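Local coordinates for protein citrate lyase, subunit 1 (Methanosaeta concilii, PDB 6HXI) that probably forms one subunit of ATP citrate lyase, which uses ATP and coenzyme A to split citrate into acetyl-CoA and oxaloacetate, at residues E21-F26 against I183-R188; E88-E93 against S104-E109; D323-S328 against A369-Y374. All coordinates share one frame; numbering follows the deposited sequence.

Contact 1: E21-F26 against I183-R188; sequences EYLDDF and ITALWR
The phenol ring of Tyr22 lies against Arg188 in a CH-pi contact, against helix 173-192 in the ATP-grasp part of the chain. Arg188 CB stands over one face of the ring, 3.9 Å from the centroid of the Tyr22 ring and 20° off its normal, displaced toward the rim at CD1. Tyrosine suits the place because its flat face can rest on the methylenes of an arginine while its hydroxyl reaches a polar group. One helical turn earlier, Ala185 offers only a methyl, and the loop can come close: Ala185 CB is 3.8 Å from Tyr22 CB and equally near Leu23 CB, wedged between the two. The small alanine suits this close approach, the CA atoms of Tyr22 and Ala185 being 5.1 Å apart. Leu23 continues the apolar contacts to Phe182 of the same helix and Ile210 of strand 209-220.

The polar ends are settled by a second shell. Tyr22 OH is hydrogen-bonded to Arg230, and the Arg188 guanidinium makes a salt bridge to Asp160. The Arg188 chain runs extended from CG to NE (chi2 -164°, chi3 -158°), carrying the charged group past the ring. One water then joins loop and helix: it donates to Tyr22 O at 2.7 Å and accepts from Arg188 NE at 3.2 Å, lying in the guanidinium plane.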
# COMPACT_ATOMS: atom_id res chain seq x y z
N GLU C 21 31.91 -33.38 -47.09
CA GLU C 21 31.48 -31.98 -46.93
C GLU C 21 32.58 -31.01 -47.36
O GLU C 21 32.31 -29.85 -47.63
CB GLU C 21 31.08 -31.70 -45.47
CG GLU C 21 29.70 -32.21 -45.10
CD GLU C 21 29.26 -32.01 -43.66
OE1 GLU C 21 29.65 -30.99 -43.04
OE2 GLU C 21 28.48 -32.86 -43.17
N TYR C 22 33.83 -31.50 -47.39
CA TYR C 22 35.05 -30.77 -47.77
C TYR C 22 35.56 -31.25 -49.14
O TYR C 22 36.12 -30.48 -49.92
CB TYR C 22 36.14 -30.99 -46.69
CG TYR C 22 35.69 -30.66 -45.27
CD1 TYR C 22 35.42 -29.35 -44.89
CD2 TYR C 22 35.52 -31.67 -44.33
CE1 TYR C 22 35.02 -29.05 -43.59
CE2 TYR C 22 35.13 -31.37 -43.02
CZ TYR C 22 34.87 -30.06 -42.65
OH TYR C 22 34.46 -29.76 -41.37
N LEU C 23 35.36 -32.55 -49.41
CA LEU C 23 35.78 -33.28 -50.60
C LEU C 23 34.53 -33.86 -51.30
O LEU C 23 33.41 -33.67 -50.81
CB LEU C 23 36.68 -34.43 -50.08
CG LEU C 23 37.65 -35.11 -51.03
CD1 LEU C 23 38.64 -34.11 -51.63
CD2 LEU C 23 38.40 -36.21 -50.30
N ASP C 24 34.71 -34.55 -52.44
CA ASP C 24 33.63 -35.25 -53.13
C ASP C 24 33.79 -36.73 -52.76
O ASP C 24 33.78 -37.61 -53.62
CB ASP C 24 33.69 -35.04 -54.66
CG ASP C 24 33.74 -33.59 -55.10
OD1 ASP C 24 33.33 -32.71 -54.31
OD2 ASP C 24 34.18 -33.33 -56.24
N ASP C 25 33.96 -36.99 -51.44
CA ASP C 25 34.21 -38.29 -50.82
C ASP C 25 32.92 -39.10 -50.61
O ASP C 25 32.71 -39.72 -49.56
CB ASP C 25 35.04 -38.15 -49.52
CG ASP C 25 35.48 -39.48 -48.91
OD1 ASP C 25 36.06 -40.31 -49.65
OD2 ASP C 25 35.18 -39.72 -47.72
N PHE C 26 32.08 -39.11 -51.65
CA PHE C 26 30.86 -39.90 -51.63
C PHE C 26 31.27 -41.29 -52.12
O PHE C 26 30.46 -42.22 -52.11
CB PHE C 26 29.79 -39.26 -52.54
CG PHE C 26 29.61 -37.77 -52.35
CD1 PHE C 26 28.94 -37.26 -51.24
CD2 PHE C 26 30.12 -36.87 -53.29
CE1 PHE C 26 28.78 -35.89 -51.07
CE2 PHE C 26 29.95 -35.50 -53.12
CZ PHE C 26 29.29 -35.01 -52.01
N ILE C 183 44.14 -34.52 -48.75
CA ILE C 183 44.84 -34.14 -47.52
C ILE C 183 44.43 -32.72 -47.07
O ILE C 183 44.46 -32.43 -45.86
CB ILE C 183 46.38 -34.36 -47.57
CG1 ILE C 183 47.12 -33.32 -48.43
CG2 ILE C 183 46.70 -35.81 -48.02
CD1 ILE C 183 48.68 -33.40 -48.31
N THR C 184 43.97 -31.86 -48.03
CA THR C 184 43.46 -30.51 -47.76
C THR C 184 42.13 -30.65 -47.01
O THR C 184 41.90 -29.93 -46.03
CB THR C 184 43.38 -29.67 -49.06
OG1 THR C 184 44.71 -29.40 -49.50
CG2 THR C 184 42.66 -28.33 -48.87
N ALA C 185 41.27 -31.59 -47.47
CA ALA C 185 39.97 -31.92 -46.88
C ALA C 185 40.16 -32.57 -45.50
O ALA C 185 39.43 -32.25 -44.56
CB ALA C 185 39.21 -32.87 -47.79
N LEU C 186 41.17 -33.45 -45.39
CA LEU C 186 41.51 -34.16 -44.15
C LEU C 186 41.93 -33.19 -43.06
O LEU C 186 41.54 -33.39 -41.91
CB LEU C 186 42.59 -35.23 -44.38
CG LEU C 186 42.72 -36.28 -43.27
CD1 LEU C 186 41.62 -37.31 -43.35
CD2 LEU C 186 44.07 -36.97 -43.34
N TRP C 187 42.68 -32.12 -43.42
CA TRP C 187 43.07 -31.06 -42.49
C TRP C 187 41.83 -30.30 -41.99
O TRP C 187 41.74 -30.01 -40.80
CB TRP C 187 44.07 -30.06 -43.11
CG TRP C 187 44.43 -28.98 -42.14
CD1 TRP C 187 45.28 -29.09 -41.08
CD2 TRP C 187 43.83 -27.69 -42.03
NE1 TRP C 187 45.29 -27.92 -40.35
CE2 TRP C 187 44.38 -27.05 -40.90
CE3 TRP C 187 42.84 -27.01 -42.78
CZ2 TRP C 187 44.03 -25.75 -40.53
CZ3 TRP C 187 42.50 -25.72 -42.42
CH2 TRP C 187 43.09 -25.10 -41.30
N ARG C 188 40.88 -30.00 -42.89
CA ARG C 188 39.65 -29.29 -42.56
C ARG C 188 38.82 -30.15 -41.62
O ARG C 188 38.30 -29.66 -40.62
CB ARG C 188 38.87 -28.94 -43.85
CG ARG C 188 39.60 -27.98 -44.77
CD ARG C 188 38.64 -27.38 -45.79
NE ARG C 188 39.33 -26.87 -46.98
CZ ARG C 188 39.86 -25.66 -47.10
NH1 ARG C 188 39.83 -24.81 -46.07
NH2 ARG C 188 40.45 -25.29 -48.22
O HOH W 1 38.34 -29.21 -48.94

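Contact 2: E88-E93 against S104-E109; sequences EKMGLE and SYFLIE
From Lys89 to Leu92 the chain makes a type II beta turn as it leaves helix 79-89, closed by Leu92 N bonding to Lys89 O at 3.1 Å, and this brings Met90 CA to within 5.7 Å of Ser104 CA, just before strand 106-110. Gly91, at the third position of the turn, has a phi of 70°, which a residue without a side chain adopts easily. Across the gap Phe106 presents the edge of its ring to the turn. Its CZ meets Lys89 O at 3.8 Å, and Lys89 CB lies nearly as close to the same carbon. The lysine suits this boundary: its first methylene lies obliquely beside the rim at CZ and CE2, while the chain bends at chi2 (-89°) and leads the ammonium group away.

Met90 approaches another part of the rim. This is a Met-aromatic contact made at the edge, with Met90 SD 5.4 Å from the centroid of the Phe106 ring and 86° off the normal. The methyl does the actual touching, Met90 CE lying 3.8 Å from Phe106 CD1. The bend at chi2 brings Met90 SD to 3.5 Å from Ser104 O, and the further bend at chi3 turns the methyl onto the ring edge. In the fold, the contact fastens the C-terminal end of a helix to the four-stranded antiparallel sheet of the ATP-grasp region, where Phe106 also packs on Leu86 of that helix and Pro60 of strand 56-60. An alanine in place of Phe106 would probably leave Met90 CE and Lys89 CB without their aromatic partner and open a gap between helix end and sheet. Met90 reaches Val35 of strand 33-35 as well, and backbone hydrogen bonds join Gly91 and Leu92 to Leu103.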
# COMPACT_ATOMS: atom_id res chain seq x y z
N GLU C 88 35.77 -67.53 -32.46
CA GLU C 88 37.02 -68.10 -31.96
C GLU C 88 37.81 -67.10 -31.11
O GLU C 88 38.14 -67.42 -29.96
CB GLU C 88 37.90 -68.59 -33.13
CG GLU C 88 37.45 -69.89 -33.78
CD GLU C 88 38.08 -70.22 -35.12
OE1 GLU C 88 38.52 -69.28 -35.83
OE2 GLU C 88 38.10 -71.42 -35.49
N LYS C 89 38.12 -65.90 -31.67
CA LYS C 89 38.96 -64.85 -31.07
C LYS C 89 38.33 -64.05 -29.91
O LYS C 89 39.09 -63.47 -29.13
CB LYS C 89 39.48 -63.87 -32.15
CG LYS C 89 40.33 -64.50 -33.25
CD LYS C 89 41.81 -64.55 -32.91
CE LYS C 89 42.60 -65.25 -33.98
NZ LYS C 89 44.06 -65.23 -33.70
N MET C 90 36.99 -63.99 -29.80
CA MET C 90 36.32 -63.25 -28.71
C MET C 90 36.73 -63.81 -27.33
O MET C 90 36.78 -65.02 -27.16
CB MET C 90 34.79 -63.28 -28.90
CG MET C 90 33.99 -62.45 -27.88
SD MET C 90 34.12 -60.64 -28.02
CE MET C 90 33.35 -60.36 -29.62
N GLY C 91 37.06 -62.91 -26.41
CA GLY C 91 37.50 -63.24 -25.06
C GLY C 91 38.87 -63.88 -24.97
O GLY C 91 39.27 -64.33 -23.89
N LEU C 92 39.62 -63.91 -26.10
CA LEU C 92 40.96 -64.51 -26.19
C LEU C 92 41.99 -63.73 -25.40
O LEU C 92 42.13 -62.52 -25.61
CB LEU C 92 41.40 -64.68 -27.67
CG LEU C 92 42.69 -65.48 -27.93
CD1 LEU C 92 42.43 -66.97 -27.89
CD2 LEU C 92 43.28 -65.12 -29.27
N GLU C 93 42.70 -64.42 -24.49
CA GLU C 93 43.74 -63.83 -23.66
C GLU C 93 45.00 -63.63 -24.52
O GLU C 93 45.55 -64.60 -25.04
CB GLU C 93 44.03 -64.70 -22.42
CG GLU C 93 44.80 -63.97 -21.34
CD GLU C 93 45.11 -64.76 -20.08
OE1 GLU C 93 45.47 -65.95 -20.19
OE2 GLU C 93 45.05 -64.16 -18.98
N SER C 104 37.94 -58.07 -27.05
CA SER C 104 36.49 -57.87 -26.89
C SER C 104 35.80 -57.06 -28.00
O SER C 104 34.59 -57.19 -28.17
CB SER C 104 36.18 -57.25 -25.53
OG SER C 104 36.56 -58.12 -24.48
N TYR C 105 36.56 -56.21 -28.73
CA TYR C 105 36.00 -55.38 -29.80
C TYR C 105 36.67 -55.63 -31.14
O TYR C 105 37.90 -55.64 -31.22
CB TYR C 105 36.00 -53.89 -29.42
CG TYR C 105 35.10 -53.60 -28.23
CD1 TYR C 105 33.75 -53.32 -28.42
CD2 TYR C 105 35.59 -53.62 -26.93
CE1 TYR C 105 32.90 -53.08 -27.33
CE2 TYR C 105 34.76 -53.38 -25.84
CZ TYR C 105 33.41 -53.11 -26.04
OH TYR C 105 32.59 -52.85 -24.97
N PHE C 106 35.85 -55.87 -32.18
CA PHE C 106 36.31 -56.19 -33.54
C PHE C 106 35.59 -55.38 -34.60
O PHE C 106 34.36 -55.24 -34.56
CB PHE C 106 36.13 -57.70 -33.84
CG PHE C 106 36.87 -58.62 -32.91
CD1 PHE C 106 36.29 -59.06 -31.72
CD2 PHE C 106 38.15 -59.06 -33.21
CE1 PHE C 106 36.98 -59.89 -30.84
CE2 PHE C 106 38.85 -59.90 -32.34
CZ PHE C 106 38.26 -60.31 -31.16
N LEU C 107 36.35 -54.88 -35.58
CA LEU C 107 35.77 -54.11 -36.67
C LEU C 107 35.60 -54.99 -37.92
O LEU C 107 36.52 -55.71 -38.31
CB LEU C 107 36.62 -52.86 -36.98
CG LEU C 107 36.29 -52.06 -38.26
CD1 LEU C 107 34.98 -51.27 -38.13
CD2 LEU C 107 37.43 -51.15 -38.63
N ILE C 108 34.40 -54.92 -38.53
CA ILE C 108 34.09 -55.61 -39.80
C ILE C 108 33.86 -54.55 -40.88
O ILE C 108 33.07 -53.61 -40.70
CB ILE C 108 32.99 -56.71 -39.76
CG1 ILE C 108 33.09 -57.57 -38.48
CG2 ILE C 108 33.07 -57.60 -41.02
CD1 ILE C 108 31.85 -58.35 -38.15
N GLU C 109 34.58 -54.69 -41.98
CA GLU C 109 34.48 -53.78 -43.11
C GLU C 109 34.74 -54.49 -44.47
O GLU C 109 35.35 -55.56 -44.47
CB GLU C 109 35.43 -52.59 -42.92
CG GLU C 109 36.91 -52.92 -42.98
CD GLU C 109 37.84 -51.72 -42.88
OE1 GLU C 109 37.35 -50.57 -42.95
OE2 GLU C 109 39.06 -51.94 -42.74

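Contact 3: D323-S328 against A369-Y374; sequences DLMTRS and ADIEIY
Ile371 fills the tight part of this contact, its two branches meeting different residues at the end of helix 311-325. Met325 reaches it tip to tip: the chain is extended (chi2 172°, chi3 179°), and Met325 CE ends 3.8 Å from Ile371 CG2. The longer branch of the isoleucine runs extended toward the base of the methionine (chi2 168°), where Ile371 CD1 lies 3.9 Å from Met325 CG. Thr326 comes across at about a right angle and sets its CG2 3.8 Å from Ile371 CD1. A branched residue suits the strand here, since it offers one methyl to the tip of the methionine and another to its base and the threonine. Thr326 serves two environments, its methyl facing the apolar side while Thr326 OG1 is hydrogen-bonded to Leu322 O, within the last helical turn.

The solvent side is looser and polar. Arg327 is exposed and makes a salt bridge, Arg327 NH2 to Asp323 OD2 at 2.8 Å, with a second one to Glu247; Leu324 CD2 covers a face of its guanidinium. Asp370 is exposed, with positive phi in the Schellman motif that ends the preceding helix.

In the citrate-binding region, as in succinyl-CoA synthetase relatives, helices pack on a parallel sheet. Strand 371-376 runs between strands 334-338 and 400-403, and Met325 of helix 311-325 also touches Leu336 and, on strand 273-275, Trp274.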
# COMPACT_ATOMS: atom_id res chain seq x y z
N ASP C 323 34.32 -45.99 -0.64
CA ASP C 323 33.61 -47.19 -1.10
C ASP C 323 34.59 -48.24 -1.58
O ASP C 323 34.60 -49.34 -1.04
CB ASP C 323 32.59 -46.86 -2.21
CG ASP C 323 31.82 -48.06 -2.74
OD1 ASP C 323 31.59 -49.01 -1.95
OD2 ASP C 323 31.44 -48.05 -3.93
N LEU C 324 35.43 -47.88 -2.57
CA LEU C 324 36.44 -48.74 -3.21
C LEU C 324 37.50 -49.29 -2.24
O LEU C 324 38.00 -50.39 -2.45
CB LEU C 324 37.12 -47.98 -4.35
CG LEU C 324 36.28 -47.69 -5.59
CD1 LEU C 324 36.81 -46.46 -6.32
CD2 LEU C 324 36.23 -48.90 -6.51
N MET C 325 37.84 -48.50 -1.22
CA MET C 325 38.81 -48.77 -0.16
C MET C 325 38.28 -49.74 0.93
O MET C 325 39.08 -50.32 1.67
CB MET C 325 39.16 -47.43 0.49
CG MET C 325 40.49 -47.39 1.15
SD MET C 325 40.90 -45.71 1.67
CE MET C 325 42.48 -46.04 2.44
N THR C 326 36.95 -49.88 1.05
CA THR C 326 36.30 -50.67 2.11
C THR C 326 35.64 -51.97 1.60
O THR C 326 34.93 -52.65 2.35
CB THR C 326 35.31 -49.79 2.88
OG1 THR C 326 34.31 -49.30 1.98
CG2 THR C 326 35.99 -48.63 3.63
N ARG C 327 35.90 -52.33 0.33
CA ARG C 327 35.38 -53.54 -0.28
C ARG C 327 36.15 -54.76 0.23
O ARG C 327 35.54 -55.71 0.71
CB ARG C 327 35.43 -53.43 -1.81
CG ARG C 327 34.36 -52.49 -2.34
CD ARG C 327 34.58 -52.07 -3.77
NE ARG C 327 33.57 -51.11 -4.20
CZ ARG C 327 33.17 -50.93 -5.46
NH1 ARG C 327 33.70 -51.65 -6.44
NH2 ARG C 327 32.24 -50.02 -5.74
N SER C 328 37.50 -54.69 0.19
CA SER C 328 38.40 -55.75 0.64
C SER C 328 39.06 -55.40 1.97
O SER C 328 39.41 -54.24 2.22
CB SER C 328 39.47 -55.99 -0.42
OG SER C 328 40.27 -57.13 -0.13
N ALA C 369 38.20 -51.96 8.36
CA ALA C 369 39.24 -52.14 7.35
C ALA C 369 40.65 -51.69 7.79
O ALA C 369 41.60 -51.78 7.00
CB ALA C 369 38.84 -51.46 6.05
N ASP C 370 40.80 -51.25 9.08
CA ASP C 370 42.06 -50.81 9.72
C ASP C 370 42.72 -49.66 8.94
O ASP C 370 43.93 -49.63 8.72
CB ASP C 370 43.02 -52.00 9.96
CG ASP C 370 44.12 -51.79 10.99
OD1 ASP C 370 43.83 -51.21 12.07
OD2 ASP C 370 45.26 -52.27 10.77
N ILE C 371 41.88 -48.70 8.51
CA ILE C 371 42.30 -47.55 7.72
C ILE C 371 42.85 -46.44 8.63
O ILE C 371 42.26 -46.14 9.68
CB ILE C 371 41.15 -47.09 6.76
CG1 ILE C 371 40.87 -48.19 5.69
CG2 ILE C 371 41.46 -45.74 6.10
CD1 ILE C 371 39.59 -48.02 4.84
N GLU C 372 44.01 -45.87 8.23
CA GLU C 372 44.72 -44.77 8.88
C GLU C 372 44.72 -43.57 7.93
O GLU C 372 45.11 -43.71 6.77
CB GLU C 372 46.15 -45.18 9.24
CG GLU C 372 46.24 -46.10 10.44
CD GLU C 372 47.47 -46.99 10.48
OE1 GLU C 372 48.55 -46.54 10.03
OE2 GLU C 372 47.36 -48.13 10.98
N ILE C 373 44.24 -42.42 8.41
CA ILE C 373 44.12 -41.20 7.60
C ILE C 373 45.24 -40.22 7.91
O ILE C 373 45.51 -39.95 9.08
CB ILE C 373 42.69 -40.58 7.74
CG1 ILE C 373 41.60 -41.56 7.24
CG2 ILE C 373 42.57 -39.23 7.01
CD1 ILE C 373 40.45 -41.75 8.17
N TYR C 374 45.91 -39.69 6.86
CA TYR C 374 47.00 -38.72 6.96
C TYR C 374 46.64 -37.49 6.11
O TYR C 374 46.37 -37.63 4.92
CB TYR C 374 48.35 -39.34 6.54
CG TYR C 374 48.78 -40.51 7.40
CD1 TYR C 374 48.23 -41.78 7.22
CD2 TYR C 374 49.75 -40.35 8.38
CE1 TYR C 374 48.61 -42.85 8.03
CE2 TYR C 374 50.15 -41.42 9.19
CZ TYR C 374 49.58 -42.67 9.00
OH TYR C 374 49.98 -43.72 9.79

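In the fold
Near the N terminus, the loop after helix 8-18 supplies the first half of contact 1, and 156 residues pass before residues 183-188, on helix 173-192, complete it. Within that long excursion contact 2 opens and closes, joining the end of helix 79-89 to strand 106-110 with only ten residues between its two segments. Both belong to the ATP-grasp region, but their centres are about 31 Å apart and they tie down different parts of it. Contact 3 follows in series in the citrate-binding region, with 40 residues between its segments, joining the end of helix 311-325 to the start of strand 371-376. Its centre lies about 54 Å from that of contact 1, across the centre of the chain.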